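Local coordinates for superoxide dismutase [Mn/Fe] (Aeropyrum pernix, PDB 3AK3), which catalyses the dismutation of superoxide into molecular oxygen and hydrogen peroxide, with an iron(III) ion bound at the active site in this structure, at residues P21-E26 with Y172-N177; K34-Y39 with A74-H79; L162-W167 with S181-W186. All coordinates share one frame; numbering follows the deposited sequence.

Contact 1: residues P21-E26 with Y172-N177; sequences PYIIEE and YLQYKN. With EDO (1,2-ethanediol), chain Q.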
loop_
_atom_site.group_PDB
_atom_site.type_symbol
_atom_site.label_atom_id
_atom_site.label_comp_id
_atom_site.label_asym_id
_atom_site.label_seq_id
_atom_site.Cartn_x
_atom_site.Cartn_y
_atom_site.Cartn_z
ATOM N N PRO B 21 34.733 0.288 -7.574
ATOM C CA PRO B 21 34.144 1.633 -7.565
ATOM C C PRO B 21 32.619 1.728 -7.670
ATOM O O PRO B 21 32.077 2.826 -7.558
ATOM C CB PRO B 21 34.757 2.265 -8.817
ATOM C CG PRO B 21 34.885 1.139 -9.744
ATOM C CD PRO B 21 35.281 -0.049 -8.901
ATOM N N TYR B 22 31.948 0.598 -7.878
ATOM C CA TYR B 22 30.520 0.594 -8.234
ATOM C C TYR B 22 29.589 0.975 -7.091
ATOM O O TYR B 22 28.605 1.690 -7.303
ATOM C CB TYR B 22 30.159 -0.742 -8.874
ATOM C CG TYR B 22 31.108 -1.009 -10.012
ATOM C CD1 TYR B 22 32.162 -1.912 -9.873
ATOM C CD2 TYR B 22 31.011 -0.278 -11.197
ATOM C CE1 TYR B 22 33.068 -2.117 -10.909
ATOM C CE2 TYR B 22 31.903 -0.483 -12.235
ATOM C CZ TYR B 22 32.923 -1.401 -12.084
ATOM O OH TYR B 22 33.813 -1.587 -13.114
ATOM N N ILE B 23 29.903 0.514 -5.882
ATOM C CA ILE B 23 29.231 1.002 -4.676
ATOM C C ILE B 23 30.288 1.358 -3.627
ATOM O O ILE B 23 31.074 0.501 -3.202
ATOM C CB ILE B 23 28.199 -0.014 -4.093
ATOM C CG1 ILE B 23 27.275 -0.572 -5.184
ATOM C CG2 ILE B 23 27.368 0.663 -3.000
ATOM C CD1 ILE B 23 26.332 -1.677 -4.695
ATOM N N ILE B 24 30.316 2.630 -3.245
ATOM C CA ILE B 24 31.338 3.163 -2.347
ATOM C C ILE B 24 31.223 2.630 -0.923
ATOM O O ILE B 24 30.132 2.274 -0.454
ATOM C CB ILE B 24 31.333 4.716 -2.306
ATOM C CG1 ILE B 24 29.930 5.238 -1.986
ATOM C CG2 ILE B 24 31.837 5.291 -3.634
ATOM C CD1 ILE B 24 29.859 6.708 -1.610
ATOM N N GLU B 25 32.360 2.621 -0.234
ATOM C CA GLU B 25 32.466 2.182 1.146
ATOM C C GLU B 25 31.443 2.834 2.079
ATOM O O GLU B 25 30.861 2.161 2.937
ATOM C CB GLU B 25 33.885 2.453 1.662
ATOM C CG GLU B 25 34.153 1.825 3.019
ATOM C CD GLU B 25 35.457 2.279 3.645
ATOM O OE1 GLU B 25 35.764 3.485 3.580
ATOM O OE2 GLU B 25 36.161 1.420 4.214
ATOM N N GLU B 26 31.225 4.138 1.930
ATOM C CA GLU B 26 30.365 4.836 2.880
ATOM C C GLU B 26 28.954 4.265 2.839
ATOM O O GLU B 26 28.359 3.987 3.883
ATOM C CB GLU B 26 30.335 6.339 2.640
ATOM C CG GLU B 26 29.498 7.046 3.691
ATOM C CD GLU B 26 29.577 8.544 3.624
ATOM O OE1 GLU B 26 29.152 9.177 4.610
ATOM O OE2 GLU B 26 30.054 9.090 2.603
ATOM N N TYR B 172 22.179 7.046 -3.182
ATOM C CA TYR B 172 22.148 8.507 -3.200
ATOM C C TYR B 172 23.485 9.199 -2.945
ATOM O O TYR B 172 23.821 10.157 -3.642
ATOM C CB TYR B 172 21.070 9.081 -2.268
ATOM C CG TYR B 172 20.421 10.296 -2.882
ATOM C CD1 TYR B 172 19.331 10.158 -3.735
ATOM C CD2 TYR B 172 20.937 11.580 -2.671
ATOM C CE1 TYR B 172 18.738 11.261 -4.335
ATOM C CE2 TYR B 172 20.350 12.699 -3.273
ATOM C CZ TYR B 172 19.256 12.531 -4.111
ATOM O OH TYR B 172 18.663 13.621 -4.717
ATOM N N LEU B 173 24.254 8.720 -1.971
ATOM C CA LEU B 173 25.510 9.402 -1.649
ATOM C C LEU B 173 26.457 9.465 -2.835
ATOM O O LEU B 173 27.238 10.423 -2.956
ATOM C CB LEU B 173 26.205 8.756 -0.456
ATOM C CG LEU B 173 25.635 9.087 0.926
ATOM C CD1 LEU B 173 26.330 8.216 1.956
ATOM C CD2 LEU B 173 25.779 10.557 1.293
ATOM N N GLN B 174 26.374 8.459 -3.707
ATOM C CA GLN B 174 27.309 8.268 -4.820
ATOM C C GLN B 174 26.725 8.683 -6.172
ATOM O O GLN B 174 27.376 9.396 -6.959
ATOM C CB GLN B 174 27.749 6.803 -4.875
ATOM C CG GLN B 174 28.657 6.458 -6.049
ATOM C CD GLN B 174 29.121 5.015 -6.024
ATOM O OE1 GLN B 174 28.804 4.255 -5.103
ATOM N NE2 GLN B 174 29.862 4.624 -7.046
ATOM N N TYR B 175 25.501 8.235 -6.439
ATOM C CA TYR B 175 24.834 8.481 -7.720
ATOM C C TYR B 175 23.804 9.598 -7.662
ATOM O O TYR B 175 23.236 9.973 -8.692
ATOM C CB TYR B 175 24.185 7.194 -8.235
ATOM C CG TYR B 175 25.191 6.121 -8.539
ATOM C CD1 TYR B 175 25.772 6.023 -9.802
ATOM C CD2 TYR B 175 25.587 5.207 -7.552
ATOM C CE1 TYR B 175 26.705 5.041 -10.078
ATOM C CE2 TYR B 175 26.521 4.218 -7.826
ATOM C CZ TYR B 175 27.078 4.147 -9.086
ATOM O OH TYR B 175 28.005 3.173 -9.357
ATOM N N LYS B 176 23.588 10.154 -6.473
ATOM C CA LYS B 176 22.585 11.195 -6.277
ATOM C C LYS B 176 21.223 10.684 -6.767
ATOM O O LYS B 176 20.861 9.541 -6.490
ATOM C CB LYS B 176 23.008 12.500 -6.976
ATOM C CG LYS B 176 24.157 13.237 -6.289
ATOM C CD LYS B 176 25.511 12.833 -6.835
ATOM C CE LYS B 176 26.602 13.802 -6.381
ATOM N NZ LYS B 176 26.663 13.933 -4.894
ATOM N N ASN B 177 20.490 11.506 -7.514
ATOM C CA ASN B 177 19.184 11.113 -8.052
ATOM C C ASN B 177 19.243 10.091 -9.188
ATOM O O ASN B 177 18.209 9.533 -9.584
ATOM C CB ASN B 177 18.442 12.350 -8.542
ATOM C CG ASN B 177 19.164 13.028 -9.678
ATOM O OD1 ASN B 177 20.237 13.602 -9.490
ATOM N ND2 ASN B 177 18.594 12.947 -10.869
HETATM C C1 EDO Q . 14.920 12.569 -10.263
HETATM O O1 EDO Q . 15.786 12.144 -11.321
HETATM C C2 EDO Q . 14.250 11.351 -9.637
HETATM O O2 EDO Q . 13.080 11.763 -8.923
#

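Contact 2: residues K34-Y39 with A74-H79; sequences KHHNTY and AGHIMH. With FE (Fe (III) ion), chain G.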
loop_
_atom_site.group_PDB
_atom_site.type_symbol
_atom_site.label_atom_id
_atom_site.label_comp_id
_atom_site.label_asym_id
_atom_site.label_seq_id
_atom_site.Cartn_x
_atom_site.Cartn_y
_atom_site.Cartn_z
ATOM N N LYS B 34 23.815 0.481 9.959
ATOM C CA LYS B 34 22.693 1.283 10.422
ATOM C C LYS B 34 21.361 0.759 9.901
ATOM O O LYS B 34 20.492 0.364 10.681
ATOM C CB LYS B 34 22.895 2.760 10.048
ATOM C CG LYS B 34 23.832 3.501 10.992
ATOM C CD LYS B 34 23.121 3.743 12.308
ATOM C CE LYS B 34 24.078 3.983 13.427
ATOM N NZ LYS B 34 23.292 4.022 14.684
ATOM N N HIS B 35 21.191 0.741 8.585
ATOM C CA HIS B 35 19.897 0.335 8.022
ATOM C C HIS B 35 19.552 -1.128 8.289
ATOM O O HIS B 35 18.491 -1.428 8.852
ATOM C CB HIS B 35 19.833 0.616 6.521
ATOM C CG HIS B 35 19.881 2.069 6.176
ATOM N ND1 HIS B 35 18.752 2.852 6.096
ATOM C CD2 HIS B 35 20.924 2.881 5.881
ATOM C CE1 HIS B 35 19.096 4.084 5.761
ATOM N NE2 HIS B 35 20.409 4.126 5.622
ATOM N N HIS B 36 20.435 -2.046 7.910
ATOM C CA HIS B 36 20.113 -3.455 8.077
ATOM C C HIS B 36 19.975 -3.762 9.565
ATOM O O HIS B 36 19.010 -4.415 9.978
ATOM C CB HIS B 36 21.136 -4.378 7.412
ATOM C CG HIS B 36 20.703 -5.810 7.344
ATOM N ND1 HIS B 36 21.414 -6.771 6.656
ATOM C CD2 HIS B 36 19.623 -6.444 7.862
ATOM C CE1 HIS B 36 20.810 -7.938 6.779
ATOM N NE2 HIS B 36 19.714 -7.764 7.498
ATOM N N ASN B 37 20.904 -3.268 10.378
ATOM C CA ASN B 37 20.833 -3.514 11.818
ATOM C C ASN B 37 19.491 -3.076 12.399
ATOM O O ASN B 37 18.905 -3.766 13.248
ATOM C CB ASN B 37 21.971 -2.803 12.541
ATOM C CG ASN B 37 22.182 -3.328 13.952
ATOM O OD1 ASN B 37 22.276 -4.533 14.169
ATOM N ND2 ASN B 37 22.255 -2.420 14.916
ATOM N N THR B 38 18.984 -1.950 11.907
ATOM C CA THR B 38 17.712 -1.408 12.362
ATOM C C THR B 38 16.548 -2.376 12.078
ATOM O O THR B 38 15.650 -2.521 12.908
ATOM C CB THR B 38 17.477 0.002 11.776
ATOM O OG1 THR B 38 18.465 0.900 12.306
ATOM C CG2 THR B 38 16.099 0.519 12.121
ATOM N N TYR B 39 16.569 -3.067 10.940
ATOM C CA TYR B 39 15.520 -4.055 10.667
ATOM C C TYR B 39 15.594 -5.242 11.602
ATOM O O TYR B 39 14.562 -5.765 12.040
ATOM C CB TYR B 39 15.577 -4.584 9.235
ATOM C CG TYR B 39 15.600 -3.529 8.178
ATOM C CD1 TYR B 39 14.633 -2.527 8.124
ATOM C CD2 TYR B 39 16.581 -3.561 7.199
ATOM C CE1 TYR B 39 14.675 -1.555 7.116
ATOM C CE2 TYR B 39 16.632 -2.622 6.208
ATOM C CZ TYR B 39 15.688 -1.625 6.160
ATOM O OH TYR B 39 15.786 -0.710 5.135
ATOM N N ALA B 74 10.895 -8.331 6.516
ATOM C CA ALA B 74 11.139 -8.215 5.081
ATOM C C ALA B 74 12.446 -7.469 4.818
ATOM O O ALA B 74 13.246 -7.912 3.999
ATOM C CB ALA B 74 9.987 -7.521 4.404
ATOM N N GLY B 75 12.679 -6.364 5.517
ATOM C CA GLY B 75 13.949 -5.650 5.361
ATOM C C GLY B 75 15.113 -6.563 5.684
ATOM O O GLY B 75 16.135 -6.601 4.992
ATOM N N HIS B 76 14.963 -7.336 6.741
ATOM C CA HIS B 76 16.043 -8.210 7.139
ATOM C C HIS B 76 16.313 -9.277 6.081
ATOM O O HIS B 76 17.458 -9.439 5.639
ATOM C CB HIS B 76 15.718 -8.816 8.508
ATOM C CG HIS B 76 16.677 -9.872 8.966
ATOM N ND1 HIS B 76 18.048 -9.742 8.867
ATOM C CD2 HIS B 76 16.453 -11.055 9.586
ATOM C CE1 HIS B 76 18.626 -10.813 9.386
ATOM N NE2 HIS B 76 17.681 -11.623 9.834
ATOM N N ILE B 77 15.281 -10.002 5.648
ATOM C CA ILE B 77 15.542 -11.083 4.705
ATOM C C ILE B 77 15.996 -10.560 3.343
ATOM O O ILE B 77 16.848 -11.176 2.692
ATOM C CB ILE B 77 14.376 -12.099 4.595
ATOM C CG1 ILE B 77 14.862 -13.356 3.858
ATOM C CG2 ILE B 77 13.143 -11.477 3.922
ATOM C CD1 ILE B 77 13.856 -14.471 3.830
ATOM N N MET B 78 15.444 -9.420 2.917
ATOM C CA MET B 78 15.825 -8.854 1.623
ATOM C C MET B 78 17.302 -8.448 1.606
ATOM O O MET B 78 18.012 -8.746 0.627
ATOM C CB MET B 78 14.921 -7.680 1.225
ATOM C CG MET B 78 13.466 -8.078 0.976
ATOM S SD MET B 78 13.180 -9.179 -0.420
ATOM C CE MET B 78 13.355 -8.045 -1.807
ATOM N N HIS B 79 17.774 -7.808 2.683
ATOM C CA HIS B 79 19.199 -7.440 2.766
ATOM C C HIS B 79 20.087 -8.655 2.964
ATOM O O HIS B 79 21.226 -8.705 2.465
ATOM C CB HIS B 79 19.442 -6.355 3.804
ATOM C CG HIS B 79 18.849 -5.047 3.407
ATOM N ND1 HIS B 79 17.523 -4.741 3.623
ATOM C CD2 HIS B 79 19.377 -3.987 2.751
ATOM C CE1 HIS B 79 17.263 -3.543 3.132
ATOM N NE2 HIS B 79 18.371 -3.066 2.595
HETATM FE FE FE G . 18.456 -1.021 1.823
HETATM O O HOH W 1 18.069 -0.673 4.017
HETATM O O HOH W 2 16.406 -0.963 1.516
#

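Contact 3: residues L162-W167 with S181-W186; sequences LVIDVW and SYVENW. With FE (Fe (III) ion), chain G; EDO (1,2-ethanediol), chain H.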
loop_
_atom_site.group_PDB
_atom_site.type_symbol
_atom_site.label_atom_id
_atom_site.label_comp_id
_atom_site.label_asym_id
_atom_site.label_seq_id
_atom_site.Cartn_x
_atom_site.Cartn_y
_atom_site.Cartn_z
ATOM N N LEU B 162 17.778 -13.226 -6.926
ATOM C CA LEU B 162 18.607 -12.057 -7.177
ATOM C C LEU B 162 17.775 -10.807 -6.920
ATOM O O LEU B 162 16.671 -10.665 -7.489
ATOM C CB LEU B 162 19.122 -12.044 -8.614
ATOM C CG LEU B 162 19.962 -10.831 -9.022
ATOM C CD1 LEU B 162 21.243 -10.676 -8.191
ATOM C CD2 LEU B 162 20.297 -10.945 -10.506
ATOM N N VAL B 163 18.276 -9.923 -6.065
ATOM C CA VAL B 163 17.559 -8.704 -5.725
ATOM C C VAL B 163 18.473 -7.501 -5.838
ATOM O O VAL B 163 19.689 -7.603 -5.587
ATOM C CB VAL B 163 16.896 -8.759 -4.304
ATOM C CG1 VAL B 163 15.964 -9.957 -4.197
ATOM C CG2 VAL B 163 17.940 -8.751 -3.164
ATOM N N ILE B 164 17.885 -6.372 -6.224
ATOM C CA ILE B 164 18.598 -5.096 -6.211
ATOM C C ILE B 164 17.840 -4.085 -5.356
ATOM O O ILE B 164 16.646 -3.832 -5.563
ATOM C CB ILE B 164 18.893 -4.522 -7.631
ATOM C CG1 ILE B 164 19.795 -3.286 -7.504
ATOM C CG2 ILE B 164 17.594 -4.274 -8.419
ATOM C CD1 ILE B 164 20.045 -2.520 -8.802
ATOM N N ASP B 165 18.536 -3.511 -4.390
ATOM C CA ASP B 165 17.959 -2.504 -3.533
ATOM C C ASP B 165 17.979 -1.182 -4.269
ATOM O O ASP B 165 19.046 -0.680 -4.635
ATOM C CB ASP B 165 18.759 -2.449 -2.227
ATOM C CG ASP B 165 18.153 -1.547 -1.171
ATOM O OD1 ASP B 165 17.096 -0.906 -1.370
ATOM O OD2 ASP B 165 18.787 -1.468 -0.104
ATOM N N VAL B 166 16.797 -0.636 -4.532
ATOM C CA VAL B 166 16.697 0.694 -5.111
ATOM C C VAL B 166 16.036 1.710 -4.177
ATOM O O VAL B 166 15.500 2.729 -4.619
ATOM C CB VAL B 166 16.041 0.697 -6.523
ATOM C CG1 VAL B 166 16.948 -0.002 -7.537
ATOM C CG2 VAL B 166 14.622 0.083 -6.496
ATOM N N TRP B 167 16.092 1.449 -2.869
ATOM C CA TRP B 167 15.873 2.537 -1.913
ATOM C C TRP B 167 16.931 3.618 -2.123
ATOM O O TRP B 167 18.056 3.324 -2.557
ATOM C CB TRP B 167 15.981 2.043 -0.485
ATOM C CG TRP B 167 14.800 1.230 0.026
ATOM C CD1 TRP B 167 14.313 0.053 -0.474
ATOM C CD2 TRP B 167 14.020 1.531 1.188
ATOM N NE1 TRP B 167 13.248 -0.387 0.303
ATOM C CE2 TRP B 167 13.058 0.502 1.328
ATOM C CE3 TRP B 167 14.041 2.573 2.130
ATOM C CZ2 TRP B 167 12.124 0.485 2.378
ATOM C CZ3 TRP B 167 13.108 2.552 3.180
ATOM C CH2 TRP B 167 12.164 1.516 3.285
ATOM N N SER B 181 21.903 5.205 -13.344
ATOM C CA SER B 181 23.345 4.959 -13.376
ATOM C C SER B 181 23.732 3.904 -12.339
ATOM O O SER B 181 24.535 3.010 -12.610
ATOM C CB SER B 181 24.113 6.260 -13.134
ATOM O OG SER B 181 25.506 6.045 -13.223
ATOM N N TYR B 182 23.129 4.001 -11.157
ATOM C CA TYR B 182 23.357 3.008 -10.111
ATOM C C TYR B 182 22.995 1.606 -10.579
ATOM O O TYR B 182 23.777 0.675 -10.442
ATOM C CB TYR B 182 22.559 3.368 -8.857
ATOM C CG TYR B 182 22.372 2.240 -7.862
ATOM C CD1 TYR B 182 23.450 1.717 -7.150
ATOM C CD2 TYR B 182 21.099 1.729 -7.598
ATOM C CE1 TYR B 182 23.272 0.687 -6.226
ATOM C CE2 TYR B 182 20.912 0.713 -6.680
ATOM C CZ TYR B 182 21.995 0.194 -5.997
ATOM O OH TYR B 182 21.815 -0.811 -5.074
ATOM N N VAL B 183 21.796 1.460 -11.139
ATOM C CA VAL B 183 21.339 0.171 -11.635
ATOM C C VAL B 183 22.303 -0.387 -12.697
ATOM O O VAL B 183 22.691 -1.559 -12.642
ATOM C CB VAL B 183 19.878 0.258 -12.159
ATOM C CG1 VAL B 183 19.482 -1.011 -12.866
ATOM C CG2 VAL B 183 18.911 0.543 -10.994
ATOM N N GLU B 184 22.699 0.472 -13.641
ATOM C CA GLU B 184 23.660 0.089 -14.679
ATOM C C GLU B 184 25.003 -0.374 -14.085
ATOM O O GLU B 184 25.556 -1.397 -14.509
ATOM C CB GLU B 184 23.848 1.232 -15.682
ATOM C CG GLU B 184 22.629 1.485 -16.595
ATOM C CD GLU B 184 22.230 0.265 -17.424
ATOM O OE1 GLU B 184 21.015 0.033 -17.608
ATOM O OE2 GLU B 184 23.124 -0.474 -17.889
ATOM N N ASN B 185 25.495 0.359 -13.083
ATOM C CA ASN B 185 26.768 0.022 -12.418
ATOM C C ASN B 185 26.692 -1.226 -11.540
ATOM O O ASN B 185 27.659 -1.970 -11.413
ATOM C CB ASN B 185 27.289 1.206 -11.597
ATOM C CG ASN B 185 28.051 2.210 -12.440
ATOM O OD1 ASN B 185 29.230 2.020 -12.732
ATOM N ND2 ASN B 185 27.376 3.279 -12.838
ATOM N N TRP B 186 25.528 -1.449 -10.936
ATOM C CA TRP B 186 25.318 -2.596 -10.064
ATOM C C TRP B 186 25.580 -3.948 -10.755
ATOM O O TRP B 186 26.042 -4.898 -10.123
ATOM C CB TRP B 186 23.904 -2.506 -9.484
ATOM C CG TRP B 186 23.435 -3.725 -8.733
ATOM C CD1 TRP B 186 23.657 -4.022 -7.408
ATOM C CD2 TRP B 186 22.659 -4.806 -9.263
ATOM N NE1 TRP B 186 23.061 -5.223 -7.093
ATOM C CE2 TRP B 186 22.441 -5.723 -8.207
ATOM C CE3 TRP B 186 22.118 -5.087 -10.523
ATOM C CZ2 TRP B 186 21.706 -6.904 -8.383
ATOM C CZ3 TRP B 186 21.383 -6.260 -10.696
ATOM C CH2 TRP B 186 21.183 -7.151 -9.628
HETATM FE FE FE G . 18.456 -1.021 1.823
HETATM C C1 EDO H . 32.157 3.376 -11.787
HETATM O O1 EDO H . 31.422 3.471 -13.012
HETATM C C2 EDO H . 31.432 4.186 -10.720
HETATM O O2 EDO H . 31.349 5.550 -11.153
HETATM O O HOH W 3 22.345 -7.500 -5.234
HETATM O O HOH W 2 16.406 -0.963 1.516
HETATM O O HOH W 1 18.069 -0.673 4.017
#

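Contact 1: residues P21-E26 with Y172-N177
Q174 reaches across to the backbone of P21, Y22 and I24. This joins the short helix 172-175 of the C-terminal domain to the loop that leads into helix 25-54, the first long helix of the alpha-hairpin domain. I24 is the N-cap of that helix. The Q174 side chain is fully extended, with CG anti to the backbone N (chi1 176°), and this carries the amide out to the loop. Its CB rests on CG1 and CD1 of I24, 3.9 Å from CD1. The side chains of I24 and Q174 run antiparallel past one another. CG and CD of Q174 then follow I24 CG2, with CD 3.6 Å from that methyl. At the tip the amide splits its work. OE1 accepts from I24 N at 2.9 Å, and the donor stands above the carbonyl plane. NE2 gives a hydrogen bond to P21 O at 2.9 Å, bent to 133° at the hydrogen. It also makes a weak bond to Y22 O. Bonds at both ends of the amide fix its rotation. With an alanine here, I24 N and P21 O would probably lose these mates and a gap would open beside I24. Further along the helix, E26 lays CG and CD against CD1 of L173, with CD 3.7 Å away. The E26 chain stands roughly perpendicular to that of L173. The carboxylate's main partner is another one: E26 OE1 forms a salt bridge with K176 of the second subunit. On the other flank Y175 meets the loop with the edge of its ring. Its OH donates to Y22 O at 2.6 Å, in the carbonyl plane and on a lone pair.

Contact 2: residues K34-Y39 with A74-H79
H36 and Y39 of helix 25-54 pack on G75, H76 and H79 of helix 62-82. The two long helices form the alpha-hairpin of the iron/manganese superoxide dismutases. Their local axes come within 8.5 Å and run at 129° to each other, closer to antiparallel than to parallel. The tight part is a buried aromatic cluster. The Y39 ring lies over G75, whose CA sits 4.0 Å from the ring centroid in a CH-pi contact. G75 has no side chain, and the ring lies close on its backbone. The opposite face of the ring is met by H35 O, so Y39 is sandwiched between backbone atoms of both helices. H79 packs beside it with nearly parallel planes, but the rings are offset with little overlap. H79 CB also covers one face of H36, 3.6 Å from the centroid. H36 swings its ring toward the other helix with CG anti to the backbone N (chi1 -169°). There its NE2 shares a hydrogen bond of 2.9 Å with H76 ND1, rim to rim. H36 ND1 is held by W83 NE1, so both ring nitrogens have partners. The loose side is the far flank of helix 25-54. Here K34 and T38 are exposed and do not touch helix 62-82. T38 OG1 turns back to K34 O at 2.7 Å instead. The inner end opens on the metal site. H79 ND1 donates to G75 O at 2.7 Å, almost exactly in the ring plane. This probably sets the ring's rotation. H79 NE2 binds iron at 2.2 Å alongside H31, D165 and H169. Y39 OH lies 2.5 Å from water 1, which is itself an iron ligand.

Contact 3: residues L162-W167 with S181-W186
I164 fills the apolar centre by lying over one face of the W186 indole. Its CG1 sits 3.6 Å above the five-membered ring, almost on the normal. CG1 is anti to the backbone N (chi1 -173°), and CD1 runs on to W186 CD2 at 3.5 Å. The same methyl touches Y182 CE2 and V183 CG2. Around this core, V166 CG1 meets V183 CG2 at 4.0 Å. L162 comes head-on toward W186, its CG at the edge of the indole and its CD1 3.8 Å from W186 CZ2. The contact thus packs helix 179-186 against strand 159-165, an outer strand of the antiparallel sheet in the C-terminal domain. Polar links lie further out. Water 3 bridges the layers: it donates to V163 O and accepts from W186 NE1. Y182 OH donates to D165 O at 2.8 Å, in the carbonyl plane. D165 OD2 binds iron at 2.0 Å. Its OD1 accepts from W167 N at 3.0 Å in an Asx turn, and takes a weak bond from water 2. D165 is therefore held at its main-chain O by Y182 and at OD1 by W167 N, which probably fixes the orientation of its carboxylate toward the iron.

Contact 1 is a surface contact, whereas contacts 2 and 3 are buried. Contacts 1 and 2 share helix 25-54 but do not touch, and their centres lie about 19 Å apart. Contact 1 joins the two domains mainly through side-chain bonds to backbone. Contact 2 stays within the alpha-hairpin and is aromatic. Contact 3 stays within the C-terminal domain and is mostly aliphatic on aromatic. Contacts 2 and 3 converge on the iron, each supplying one protein ligand, and waters 1 and 2 belong to both. Contacts 1 and 3 also pack together, where Y22 and Y175 touch N185. All three approach the second subunit, contact 3 through W167.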